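Local atomic coordinates of cytokinin riboside 5'-monophosphate phosphoribohydrolase (Corynebacterium glutamicum, PDB entry 5ZBL), a protein that belongs to the LOG family of proteins and has a Rossmann-like fold, a parallel beta-sheet flanked by helices. Residues 99-110 with 121-129. Sequence-based numbering, arbitrary orientation.
Sequences RKRRMAELGDGF and EELFEVWTW. With GOL (glycerol), chain F.
A salt-bridge network at the subunit interface joins Lys100 to Glu121 and Glu125. The lysine chain, extended beyond CG, crosses both glutamates at about a right angle. Its NZ lies 2.7 Å from Glu121 OE2, on the syn side but 33° out of the carboxylate plane, and 3.1 Å from Glu125 OE1, on the anti side and likewise tilted. Glu125 OE2 of the second subunit adds a third salt bridge, and Glu121 OE2 comes close to its counterpart there. Glycerol O2, probably from the crystallisation liquor, accepts from NZ at 2.6 Å; the glycerol also bonds Lys100 of the second subunit. With chi2 bent to 75°, Glu125 splits its carboxylate: OE1 faces NZ, OE2 lies over the rim of one Trp129 face. Trp129 CZ3 touches Ala104 CB at 3.7 Å, while Lys100 O and Arg101 N lie at the ring edge. Deeper in, Val126 CG1 sits over the Phe110 ring, a CH-pi contact of 3.9 Å to the centroid. Met103 CE packs against Glu122 OE2 at 3.4 Å; Arg99, near Glu122 by charge alone, is held by Gly48 O and Val72 O. Glu122 ends the PGGxGTxxE motif of LOG-type proteins, here beside the dimer interface of a Rossmann-like fold.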
loop_
_atom_site.group_PDB
_atom_site.type_symbol
_atom_site.label_atom_id
_atom_site.label_comp_id
_atom_site.label_asym_id
_atom_site.label_seq_id
_atom_site.Cartn_x
_atom_site.Cartn_y
_atom_site.Cartn_z
ATOM N N ARG A 99 -13.034 3.780 -6.531
ATOM C CA ARG A 99 -13.346 3.825 -5.108
ATOM C C ARG A 99 -12.335 4.699 -4.302
ATOM O O ARG A 99 -12.731 5.601 -3.553
ATOM C CB ARG A 99 -13.420 2.439 -4.567
ATOM C CG ARG A 99 -13.982 2.363 -3.187
ATOM C CD ARG A 99 -13.400 1.165 -2.569
ATOM N NE ARG A 99 -14.076 0.727 -1.387
ATOM C CZ ARG A 99 -13.599 -0.252 -0.630
ATOM N NH1 ARG A 99 -12.429 -0.840 -0.942
ATOM N NH2 ARG A 99 -14.296 -0.637 0.448
ATOM N N LYS A 100 -11.042 4.480 -4.527
ATOM C CA LYS A 100 -9.988 5.164 -3.776
ATOM C C LYS A 100 -9.881 6.623 -4.159
ATOM O O LYS A 100 -9.707 7.483 -3.286
ATOM C CB LYS A 100 -8.634 4.562 -4.044
ATOM C CG LYS A 100 -8.486 3.114 -3.721
ATOM C CD LYS A 100 -7.021 2.770 -3.919
ATOM C CE LYS A 100 -6.768 1.341 -4.286
ATOM N NZ LYS A 100 -5.292 1.200 -4.459
ATOM N N ARG A 101 -9.993 6.917 -5.442
ATOM C CA ARG A 101 -10.086 8.319 -5.833
ATOM C C ARG A 101 -11.253 9.060 -5.112
ATOM O O ARG A 101 -11.066 10.169 -4.603
ATOM C CB ARG A 101 -10.195 8.430 -7.334
ATOM C CG ARG A 101 -10.055 9.842 -7.878
ATOM C CD ARG A 101 -10.650 9.938 -9.282
ATOM N NE ARG A 101 -9.761 9.399 -10.312
ATOM C CZ ARG A 101 -8.711 10.034 -10.825
ATOM N NH1 ARG A 101 -8.373 11.248 -10.412
ATOM N NH2 ARG A 101 -7.977 9.437 -11.763
ATOM N N ARG A 102 -12.431 8.436 -5.035
ATOM C CA ARG A 102 -13.588 9.071 -4.434
ATOM C C ARG A 102 -13.484 9.294 -2.922
ATOM O O ARG A 102 -13.895 10.365 -2.404
ATOM C CB ARG A 102 -14.893 8.329 -4.749
ATOM C CG ARG A 102 -15.655 8.903 -5.919
ATOM C CD ARG A 102 -16.095 10.358 -5.704
ATOM N NE ARG A 102 -17.445 10.469 -5.192
ATOM C CZ ARG A 102 -18.099 11.620 -5.062
ATOM N NH1 ARG A 102 -19.342 11.608 -4.596
ATOM N NH2 ARG A 102 -17.530 12.783 -5.387
ATOM N N MET A 103 -12.958 8.284 -2.239
ATOM C CA MET A 103 -12.624 8.388 -0.821
ATOM C C MET A 103 -11.667 9.556 -0.560
ATOM O O MET A 103 -11.874 10.334 0.368
ATOM C CB MET A 103 -12.052 7.072 -0.319
ATOM C CG MET A 103 -13.093 5.975 -0.314
ATOM S SD MET A 103 -12.689 4.602 0.764
ATOM C CE MET A 103 -11.396 3.842 -0.193
ATOM N N ALA A 104 -10.662 9.699 -1.407
ATOM C CA ALA A 104 -9.733 10.832 -1.267
ATOM C C ALA A 104 -10.445 12.149 -1.530
ATOM O O ALA A 104 -10.281 13.108 -0.758
ATOM C CB ALA A 104 -8.524 10.695 -2.199
ATOM N N GLU A 105 -11.210 12.211 -2.624
ATOM C CA GLU A 105 -11.883 13.471 -2.993
ATOM C C GLU A 105 -12.862 13.981 -1.942
ATOM O O GLU A 105 -12.958 15.195 -1.744
ATOM C CB GLU A 105 -12.619 13.351 -4.310
ATOM C CG GLU A 105 -11.710 13.451 -5.523
ATOM C CD GLU A 105 -12.308 12.840 -6.795
ATOM O OE1 GLU A 105 -13.484 12.407 -6.781
ATOM O OE2 GLU A 105 -11.586 12.785 -7.823
ATOM N N LEU A 106 -13.585 13.045 -1.311
ATOM C CA LEU A 106 -14.636 13.344 -0.343
ATOM C C LEU A 106 -14.121 13.796 1.023
ATOM O O LEU A 106 -14.818 14.535 1.712
ATOM C CB LEU A 106 -15.566 12.131 -0.117
ATOM C CG LEU A 106 -16.554 11.798 -1.204
ATOM C CD1 LEU A 106 -17.225 10.425 -0.972
ATOM C CD2 LEU A 106 -17.576 12.927 -1.371
ATOM N N GLY A 107 -12.937 13.334 1.414
ATOM C CA GLY A 107 -12.388 13.618 2.738
ATOM C C GLY A 107 -11.481 14.819 2.732
ATOM O O GLY A 107 -10.876 15.155 1.713
ATOM N N ASP A 108 -11.400 15.473 3.883
ATOM C CA ASP A 108 -10.535 16.637 4.046
ATOM C C ASP A 108 -9.249 16.228 4.674
ATOM O O ASP A 108 -8.333 17.028 4.778
ATOM C CB ASP A 108 -11.244 17.723 4.849
ATOM C CG ASP A 108 -12.482 18.299 4.092
ATOM O OD1 ASP A 108 -12.301 18.917 2.989
ATOM O OD2 ASP A 108 -13.623 18.088 4.589
ATOM N N GLY A 109 -9.171 14.951 5.064
ATOM C CA GLY A 109 -8.024 14.388 5.764
ATOM C C GLY A 109 -8.210 12.878 5.896
ATOM O O GLY A 109 -9.310 12.374 5.644
ATOM N N PHE A 110 -7.135 12.198 6.299
ATOM C CA PHE A 110 -7.032 10.744 6.310
ATOM C C PHE A 110 -6.587 10.269 7.685
ATOM O O PHE A 110 -5.662 10.852 8.268
ATOM C CB PHE A 110 -6.011 10.302 5.283
ATOM C CG PHE A 110 -6.372 10.664 3.871
ATOM C CD1 PHE A 110 -7.355 9.960 3.190
ATOM C CD2 PHE A 110 -5.724 11.695 3.219
ATOM C CE1 PHE A 110 -7.706 10.305 1.896
ATOM C CE2 PHE A 110 -6.057 12.047 1.905
ATOM C CZ PHE A 110 -7.060 11.368 1.265
ATOM N N GLU A 121 -2.138 -0.647 2.393
ATOM C CA GLU A 121 -2.163 -0.216 0.999
ATOM C C GLU A 121 -2.799 1.182 0.813
ATOM O O GLU A 121 -2.268 2.031 0.074
ATOM C CB GLU A 121 -2.906 -1.217 0.162
ATOM C CG GLU A 121 -2.751 -1.068 -1.322
ATOM C CD GLU A 121 -3.659 -0.017 -1.920
ATOM O OE1 GLU A 121 -4.818 0.098 -1.452
ATOM O OE2 GLU A 121 -3.220 0.712 -2.868
ATOM N N GLU A 122 -3.950 1.414 1.433
ATOM C CA GLU A 122 -4.606 2.717 1.275
ATOM C C GLU A 122 -3.688 3.816 1.815
ATOM O O GLU A 122 -3.616 4.875 1.232
ATOM C CB GLU A 122 -5.998 2.763 1.927
ATOM C CG GLU A 122 -7.129 2.253 1.027
ATOM C CD GLU A 122 -8.258 1.513 1.769
ATOM O OE1 GLU A 122 -7.993 0.890 2.837
ATOM O OE2 GLU A 122 -9.423 1.508 1.269
ATOM N N LEU A 123 -2.972 3.537 2.898
ATOM C CA LEU A 123 -2.181 4.535 3.549
ATOM C C LEU A 123 -0.980 4.931 2.669
ATOM O O LEU A 123 -0.656 6.103 2.510
ATOM C CB LEU A 123 -1.725 4.023 4.920
ATOM C CG LEU A 123 -0.751 4.946 5.657
ATOM C CD1 LEU A 123 -1.461 6.195 6.025
ATOM C CD2 LEU A 123 -0.154 4.267 6.869
ATOM N N PHE A 124 -0.335 3.934 2.102
ATOM C CA PHE A 124 0.800 4.153 1.228
ATOM C C PHE A 124 0.412 4.769 -0.110
ATOM O O PHE A 124 1.203 5.503 -0.732
ATOM C CB PHE A 124 1.592 2.849 1.073
ATOM C CG PHE A 124 2.528 2.601 2.209
ATOM C CD1 PHE A 124 3.638 3.415 2.371
ATOM C CD2 PHE A 124 2.316 1.590 3.114
ATOM C CE1 PHE A 124 4.522 3.220 3.411
ATOM C CE2 PHE A 124 3.188 1.395 4.169
ATOM C CZ PHE A 124 4.284 2.219 4.317
ATOM N N GLU A 125 -0.800 4.457 -0.545
ATOM C CA GLU A 125 -1.433 5.108 -1.673
ATOM C C GLU A 125 -1.561 6.629 -1.455
ATOM O O GLU A 125 -1.065 7.422 -2.304
ATOM C CB GLU A 125 -2.764 4.434 -1.967
ATOM C CG GLU A 125 -3.612 4.971 -3.108
ATOM C CD GLU A 125 -3.091 4.612 -4.454
ATOM O OE1 GLU A 125 -3.723 3.799 -5.170
ATOM O OE2 GLU A 125 -2.048 5.168 -4.791
ATOM N N VAL A 126 -2.114 7.071 -0.322
ATOM C CA VAL A 126 -2.241 8.528 -0.180
ATOM C C VAL A 126 -0.860 9.185 -0.080
ATOM O O VAL A 126 -0.682 10.276 -0.593
ATOM C CB VAL A 126 -3.203 8.999 0.927
ATOM C CG1 VAL A 126 -4.539 8.303 0.776
ATOM C CG2 VAL A 126 -2.640 8.777 2.308
ATOM N N TRP A 127 0.105 8.518 0.546
ATOM C CA TRP A 127 1.468 9.053 0.617
ATOM C C TRP A 127 2.127 9.174 -0.743
ATOM O O TRP A 127 2.712 10.200 -1.064
ATOM C CB TRP A 127 2.379 8.189 1.523
ATOM C CG TRP A 127 2.291 8.513 2.957
ATOM C CD1 TRP A 127 1.938 9.712 3.522
ATOM C CD2 TRP A 127 2.595 7.639 4.038
ATOM N NE1 TRP A 127 1.993 9.624 4.877
ATOM C CE2 TRP A 127 2.391 8.362 5.227
ATOM C CE3 TRP A 127 3.009 6.312 4.118
ATOM C CZ2 TRP A 127 2.591 7.799 6.482
ATOM C CZ3 TRP A 127 3.209 5.752 5.365
ATOM C CH2 TRP A 127 2.989 6.490 6.532
ATOM N N THR A 128 2.065 8.105 -1.517
ATOM C CA THR A 128 2.552 8.121 -2.876
ATOM C C THR A 128 1.932 9.292 -3.648
ATOM O O THR A 128 2.595 9.864 -4.501
ATOM C CB THR A 128 2.239 6.796 -3.592
ATOM O OG1 THR A 128 2.788 5.705 -2.836
ATOM C CG2 THR A 128 2.815 6.775 -4.991
ATOM N N TRP A 129 0.676 9.636 -3.344
ATOM C CA TRP A 129 0.007 10.796 -3.945
ATOM C C TRP A 129 0.495 12.118 -3.354
ATOM O O TRP A 129 0.761 13.059 -4.111
ATOM C CB TRP A 129 -1.516 10.708 -3.789
ATOM C CG TRP A 129 -2.169 9.710 -4.632
ATOM C CD1 TRP A 129 -1.658 9.102 -5.739
ATOM C CD2 TRP A 129 -3.498 9.189 -4.464
ATOM N NE1 TRP A 129 -2.575 8.222 -6.261
ATOM C CE2 TRP A 129 -3.713 8.249 -5.499
ATOM C CE3 TRP A 129 -4.524 9.414 -3.532
ATOM C CZ2 TRP A 129 -4.917 7.525 -5.630
ATOM C CZ3 TRP A 129 -5.727 8.683 -3.662
ATOM C CH2 TRP A 129 -5.910 7.764 -4.708
HETATM C C1 GOL F . -6.207 0.235 -8.489
HETATM O O1 GOL F . -6.366 -0.742 -7.456
HETATM C C2 GOL F . -5.606 1.544 -7.973
HETATM O O2 GOL F . -4.600 1.269 -7.014
HETATM C C3 GOL F . -4.911 2.350 -9.052
HETATM O O3 GOL F . -4.554 3.641 -8.548
#